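Local coordinates for protein aldehyde dehydrogenase (Listeria monocytogenes, PDB 3K9D) that probably oxidises the aldehyde or oxo group of its substrate, with NAD or NADP as the electron acceptor, at residues M93-N98 and V102-V107; V125-L130 and D432-E437. All coordinates share one frame; numbering follows the deposited sequence.

Contact 1. Residues M93-N98 and V102-V107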
loop_
_atom_site.group_PDB
_atom_site.type_symbol
_atom_site.label_atom_id
_atom_site.label_comp_id
_atom_site.label_asym_id
_atom_site.label_seq_id
_atom_site.Cartn_x
_atom_site.Cartn_y
_atom_site.Cartn_z
ATOM N N MET A 93 8.820 17.900 8.958
ATOM C CA MET A 93 9.767 18.035 7.853
ATOM C C MET A 93 10.899 17.017 7.950
ATOM O O MET A 93 11.657 17.020 8.920
ATOM C CB MET A 93 10.355 19.442 7.822
ATOM C CG MET A 93 11.324 19.686 6.681
ATOM S SD MET A 93 10.468 20.137 5.162
ATOM C CE MET A 93 9.914 21.771 5.611
ATOM N N LEU A 94 11.011 16.166 6.932
ATOM C CA LEU A 94 12.026 15.130 6.909
ATOM C C LEU A 94 13.230 15.528 6.069
ATOM O O LEU A 94 14.373 15.316 6.470
ATOM C CB LEU A 94 11.437 13.808 6.398
ATOM C CG LEU A 94 10.251 13.167 7.128
ATOM C CD1 LEU A 94 9.773 11.950 6.356
ATOM C CD2 LEU A 94 10.599 12.779 8.565
ATOM N N LYS A 95 12.969 16.103 4.901
ATOM C CA LYS A 95 14.006 16.317 3.904
ATOM C C LYS A 95 13.784 17.643 3.212
ATOM O O LYS A 95 12.638 18.026 2.982
ATOM C CB LYS A 95 13.948 15.206 2.861
ATOM C CG LYS A 95 14.982 14.121 3.013
ATOM C CD LYS A 95 14.741 12.993 2.015
ATOM C CE LYS A 95 14.703 13.493 0.572
ATOM N NZ LYS A 95 14.589 12.356 -0.394
ATOM N N GLU A 96 14.879 18.341 2.904
ATOM C CA GLU A 96 14.855 19.584 2.144
ATOM C C GLU A 96 15.923 19.499 1.057
ATOM O O GLU A 96 17.076 19.886 1.280
ATOM C CB GLU A 96 15.133 20.792 3.054
ATOM C CG GLU A 96 14.032 21.111 4.054
ATOM C CD GLU A 96 14.519 21.969 5.204
ATOM O OE1 GLU A 96 14.899 23.144 4.965
ATOM O OE2 GLU A 96 14.515 21.464 6.349
ATOM N N ASP A 97 15.547 18.972 -0.107
ATOM C CA ASP A 97 16.466 18.890 -1.246
ATOM C C ASP A 97 16.469 20.221 -1.983
ATOM O O ASP A 97 15.497 20.565 -2.654
ATOM C CB ASP A 97 16.085 17.721 -2.177
ATOM C CG ASP A 97 17.067 17.525 -3.325
ATOM O OD1 ASP A 97 17.130 16.392 -3.856
ATOM O OD2 ASP A 97 17.773 18.485 -3.712
ATOM N N ASN A 98 17.572 20.963 -1.859
ATOM C CA ASN A 98 17.686 22.291 -2.471
ATOM C C ASN A 98 18.112 22.246 -3.934
ATOM O O ASN A 98 17.880 23.204 -4.664
ATOM C CB ASN A 98 18.630 23.204 -1.672
ATOM C CG ASN A 98 18.243 23.309 -0.209
ATOM O OD1 ASN A 98 18.530 22.416 0.588
ATOM N ND2 ASN A 98 17.602 24.406 0.152
ATOM N N VAL A 102 12.784 20.274 -3.803
ATOM C CA VAL A 102 11.698 19.428 -3.313
ATOM C C VAL A 102 11.904 19.161 -1.810
ATOM O O VAL A 102 12.940 18.636 -1.400
ATOM C CB VAL A 102 11.634 18.062 -4.060
ATOM C CG1 VAL A 102 10.501 17.180 -3.506
ATOM C CG2 VAL A 102 11.464 18.237 -5.564
ATOM N N MET A 103 10.915 19.531 -1.002
ATOM C CA MET A 103 10.913 19.232 0.426
ATOM C C MET A 103 9.976 18.063 0.682
ATOM O O MET A 103 9.008 17.876 -0.062
ATOM C CB MET A 103 10.443 20.451 1.230
ATOM C CG MET A 103 11.163 21.753 0.878
ATOM S SD MET A 103 10.935 23.055 2.109
ATOM C CE MET A 103 9.228 23.534 1.858
ATOM N N GLU A 104 10.260 17.280 1.720
ATOM C CA GLU A 104 9.410 16.144 2.103
ATOM C C GLU A 104 8.963 16.257 3.560
ATOM O O GLU A 104 9.767 16.558 4.449
ATOM C CB GLU A 104 10.121 14.797 1.872
ATOM C CG GLU A 104 10.510 14.533 0.434
ATOM C CD GLU A 104 11.016 13.125 0.181
ATOM O OE1 GLU A 104 10.765 12.212 1.001
ATOM O OE2 GLU A 104 11.663 12.929 -0.869
ATOM N N VAL A 105 7.672 16.011 3.785
ATOM C CA VAL A 105 7.021 16.159 5.087
ATOM C C VAL A 105 6.227 14.888 5.359
ATOM O O VAL A 105 5.432 14.458 4.522
ATOM C CB VAL A 105 6.046 17.398 5.114
ATOM C CG1 VAL A 105 5.196 17.445 6.409
ATOM C CG2 VAL A 105 6.805 18.707 4.948
ATOM N N ALA A 106 6.454 14.287 6.529
ATOM C CA ALA A 106 5.692 13.135 6.978
ATOM C C ALA A 106 4.262 13.527 7.362
ATOM O O ALA A 106 4.032 14.487 8.117
ATOM C CB ALA A 106 6.399 12.477 8.145
ATOM N N VAL A 107 3.302 12.787 6.826
ATOM C CA VAL A 107 1.895 13.006 7.131
ATOM C C VAL A 107 1.345 11.737 7.742
ATOM O O VAL A 107 1.323 10.708 7.068
ATOM C CB VAL A 107 1.078 13.338 5.852
ATOM C CG1 VAL A 107 -0.380 13.545 6.188
ATOM C CG2 VAL A 107 1.617 14.570 5.187
#
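Met93 to Asp97 pair antiparallel with Val102 to Val105 in a beta hairpin, where the two strand axes approach to 4.5 Å at 166°. The register slips by one residue at a classic beta bulge, where Leu94 and Lys95 share Glu104 as their partner. Glu104 O therefore accepts two N-H groups, from Leu94 N at 2.8 Å and from Lys95 N at a longer 3.3 Å. Beyond the bulge, Lys95 with Glu104 and Asp97 with Val102 are hydrogen-bonded pairs.

Lys95 and Glu104 run side by side on one face of the sheet. The lysine chain bends at chi3 (56°), which turns NZ to Glu104 OE2 for a salt bridge of 3.0 Å. NZ meets the oxygen from above the carboxylate plane, 60° out of it. On the same face Asp97 OD2 accepts the backbone N-H of Lys100 in the turn.

The other face carries Met93, Glu96, Met103 and Val105. Met93 folds back at chi2 and chi3. Its CE reaches Met103 SD at 3.9 Å, and its SD lies 3.9 Å from Val105 CG2. Ala389 of the second subunit packs on Met103 and Val105, and Arg386 of that subunit on Met93. Leu94 CD1 touches Ala106 CB near the bulge.

The chemistry thus differs by face: the salt bridge lies on one, and a mostly apolar group with the Glu96 carboxylate on the other.

Contact 2. Residues V125-L130 and D432-E437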
loop_
_atom_site.group_PDB
_atom_site.type_symbol
_atom_site.label_atom_id
_atom_site.label_comp_id
_atom_site.label_asym_id
_atom_site.label_seq_id
_atom_site.Cartn_x
_atom_site.Cartn_y
_atom_site.Cartn_z
ATOM N N VAL A 125 -0.376 -5.939 20.400
ATOM C CA VAL A 125 -0.887 -4.640 20.862
ATOM C C VAL A 125 0.244 -3.665 21.169
ATOM O O VAL A 125 0.240 -2.533 20.679
ATOM C CB VAL A 125 -1.824 -4.767 22.088
ATOM C CG1 VAL A 125 -2.126 -3.384 22.705
ATOM C CG2 VAL A 125 -3.119 -5.446 21.704
ATOM N N ILE A 126 1.220 -4.110 21.952
ATOM C CA ILE A 126 2.338 -3.248 22.368
ATOM C C ILE A 126 3.041 -2.704 21.138
ATOM O O ILE A 126 3.239 -1.504 21.021
ATOM C CB ILE A 126 3.332 -3.993 23.312
ATOM C CG1 ILE A 126 2.707 -4.170 24.692
ATOM C CG2 ILE A 126 4.648 -3.226 23.447
ATOM C CD1 ILE A 126 3.352 -5.287 25.564
ATOM N N TYR A 127 3.391 -3.610 20.230
ATOM C CA TYR A 127 4.132 -3.309 19.014
ATOM C C TYR A 127 3.382 -2.365 18.062
ATOM O O TYR A 127 3.964 -1.406 17.610
ATOM C CB TYR A 127 4.533 -4.623 18.315
ATOM C CG TYR A 127 4.529 -4.576 16.806
ATOM C CD1 TYR A 127 5.581 -3.985 16.098
ATOM C CD2 TYR A 127 3.474 -5.140 16.077
ATOM C CE1 TYR A 127 5.566 -3.936 14.686
ATOM C CE2 TYR A 127 3.455 -5.094 14.675
ATOM C CZ TYR A 127 4.500 -4.501 13.993
ATOM O OH TYR A 127 4.468 -4.467 12.611
ATOM N N LYS A 128 2.106 -2.645 17.794
ATOM C CA LYS A 128 1.280 -1.821 16.886
ATOM C C LYS A 128 1.072 -0.418 17.435
ATOM O O LYS A 128 1.092 0.546 16.679
ATOM C CB LYS A 128 -0.086 -2.461 16.618
ATOM C CG LYS A 128 -0.040 -3.715 15.770
ATOM C CD LYS A 128 -1.432 -4.104 15.254
ATOM C CE LYS A 128 -1.309 -5.216 14.192
ATOM N NZ LYS A 128 -2.584 -5.902 13.863
ATOM N N THR A 129 0.878 -0.327 18.752
ATOM C CA THR A 129 0.686 0.938 19.437
ATOM C C THR A 129 1.928 1.797 19.242
ATOM O O THR A 129 1.832 2.922 18.755
ATOM C CB THR A 129 0.406 0.733 20.928
ATOM O OG1 THR A 129 -0.830 0.040 21.093
ATOM C CG2 THR A 129 0.304 2.084 21.657
ATOM N N LEU A 130 3.085 1.231 19.580
ATOM C CA LEU A 130 4.372 1.910 19.472
ATOM C C LEU A 130 4.645 2.460 18.089
ATOM O O LEU A 130 5.052 3.611 17.956
ATOM C CB LEU A 130 5.505 0.952 19.833
ATOM C CG LEU A 130 5.789 0.707 21.304
ATOM C CD1 LEU A 130 6.573 -0.563 21.425
ATOM C CD2 LEU A 130 6.533 1.864 21.908
ATOM N N ASP A 432 6.646 -5.880 3.668
ATOM C CA ASP A 432 7.507 -5.431 4.751
ATOM C C ASP A 432 7.177 -6.094 6.078
ATOM O O ASP A 432 6.043 -6.537 6.313
ATOM C CB ASP A 432 7.487 -3.903 4.893
ATOM C CG ASP A 432 7.915 -3.185 3.609
ATOM O OD1 ASP A 432 8.627 -3.781 2.769
ATOM O OD2 ASP A 432 7.530 -2.017 3.437
ATOM N N ASN A 433 8.200 -6.200 6.921
ATOM C CA ASN A 433 7.990 -6.295 8.359
ATOM C C ASN A 433 7.638 -4.883 8.725
ATOM O O ASN A 433 8.466 -3.980 8.619
ATOM C CB ASN A 433 9.282 -6.696 9.068
ATOM C CG ASN A 433 9.519 -8.205 9.072
ATOM O OD1 ASN A 433 9.137 -8.913 8.148
ATOM N ND2 ASN A 433 10.169 -8.696 10.118
ATOM N N ILE A 434 6.408 -4.657 9.131
ATOM C CA ILE A 434 5.971 -3.281 9.098
ATOM C C ILE A 434 6.234 -2.506 10.381
ATOM O O ILE A 434 6.317 -3.077 11.486
ATOM C CB ILE A 434 4.567 -3.086 8.464
ATOM C CG1 ILE A 434 3.444 -3.408 9.428
ATOM C CG2 ILE A 434 4.473 -3.795 7.117
ATOM C CD1 ILE A 434 2.776 -2.139 9.881
ATOM N N GLY A 435 6.472 -1.214 10.180
ATOM C CA GLY A 435 6.823 -0.293 11.246
ATOM C C GLY A 435 6.346 1.095 10.893
ATOM O O GLY A 435 5.436 1.237 10.077
ATOM N N PRO A 436 6.973 2.129 11.489
ATOM C CA PRO A 436 6.624 3.550 11.307
ATOM C C PRO A 436 6.506 4.004 9.854
ATOM O O PRO A 436 5.553 4.696 9.504
ATOM C CB PRO A 436 7.780 4.274 11.997
ATOM C CG PRO A 436 8.161 3.348 13.093
ATOM C CD PRO A 436 8.080 1.974 12.452
ATOM N N GLU A 437 7.448 3.572 9.018
ATOM C CA GLU A 437 7.527 3.991 7.619
ATOM C C GLU A 437 6.415 3.450 6.716
ATOM O O GLU A 437 6.311 3.853 5.558
ATOM C CB GLU A 437 8.914 3.651 7.048
ATOM C CG GLU A 437 10.033 4.543 7.589
ATOM C CD GLU A 437 11.401 4.247 6.992
ATOM O OE1 GLU A 437 12.404 4.679 7.590
ATOM O OE2 GLU A 437 11.487 3.590 5.929
#
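Tyr127 reaches from helix 121-134 to the backbone of Ile434, in the loop that precedes strand 440-447. This is a helix-to-loop contact inside the aldehyde dehydrogenase fold, between parts of the chain some 300 residues apart. It is small, burying 98 Å² in all, and both touching residues are buried.

The tight part is a single hydrogen bond. Tyr127 OH donates to Ile434 O at 2.6 Å. The carbonyl oxygen lies in the plane of the tyrosine ring, at its edge. On the carbonyl side the approach is less regular: OH sits 45° out of the carbonyl plane, with a C=O...O angle of 126°. Thr419 N also gives Tyr127 OH a weak hydrogen bond. The phenol oxygen thus has polar partners in its buried setting. Val81 of helix 67-85 and Ala417 pack against the tyrosine side chain.

Away from this point the two segments diverge. Asp432 is partly exposed, and its OD1 makes a salt bridge to Arg444 of the second subunit. Glu437 is exposed to solvent and makes no contact with the helix segment.

Ile434 CG1 also lies against the phenol oxygen. With chi1 at 80°, CG1 sits between the backbone N and the carbonyl carbon, 3.5 Å from Tyr127 OH.

Overall arrangement
Contact 1 is peripheral, about 31 Å from the centre of the chain, while contact 2 lies about 10 Å from it. Their centres are 23 Å apart and they do not touch. Strand 102-116, which carries half of contact 1, leads directly into helix 121-134 of contact 2. Strand 440-447 connects them too: it pairs with strand 102-116 and follows the loop of contact 2. The hairpin is local in sequence and relies on many backbone bonds, with a partly exposed surface. The helix-to-loop contact is long-range, buried and rests on one hydrogen bond. Both regions also reach the second subunit.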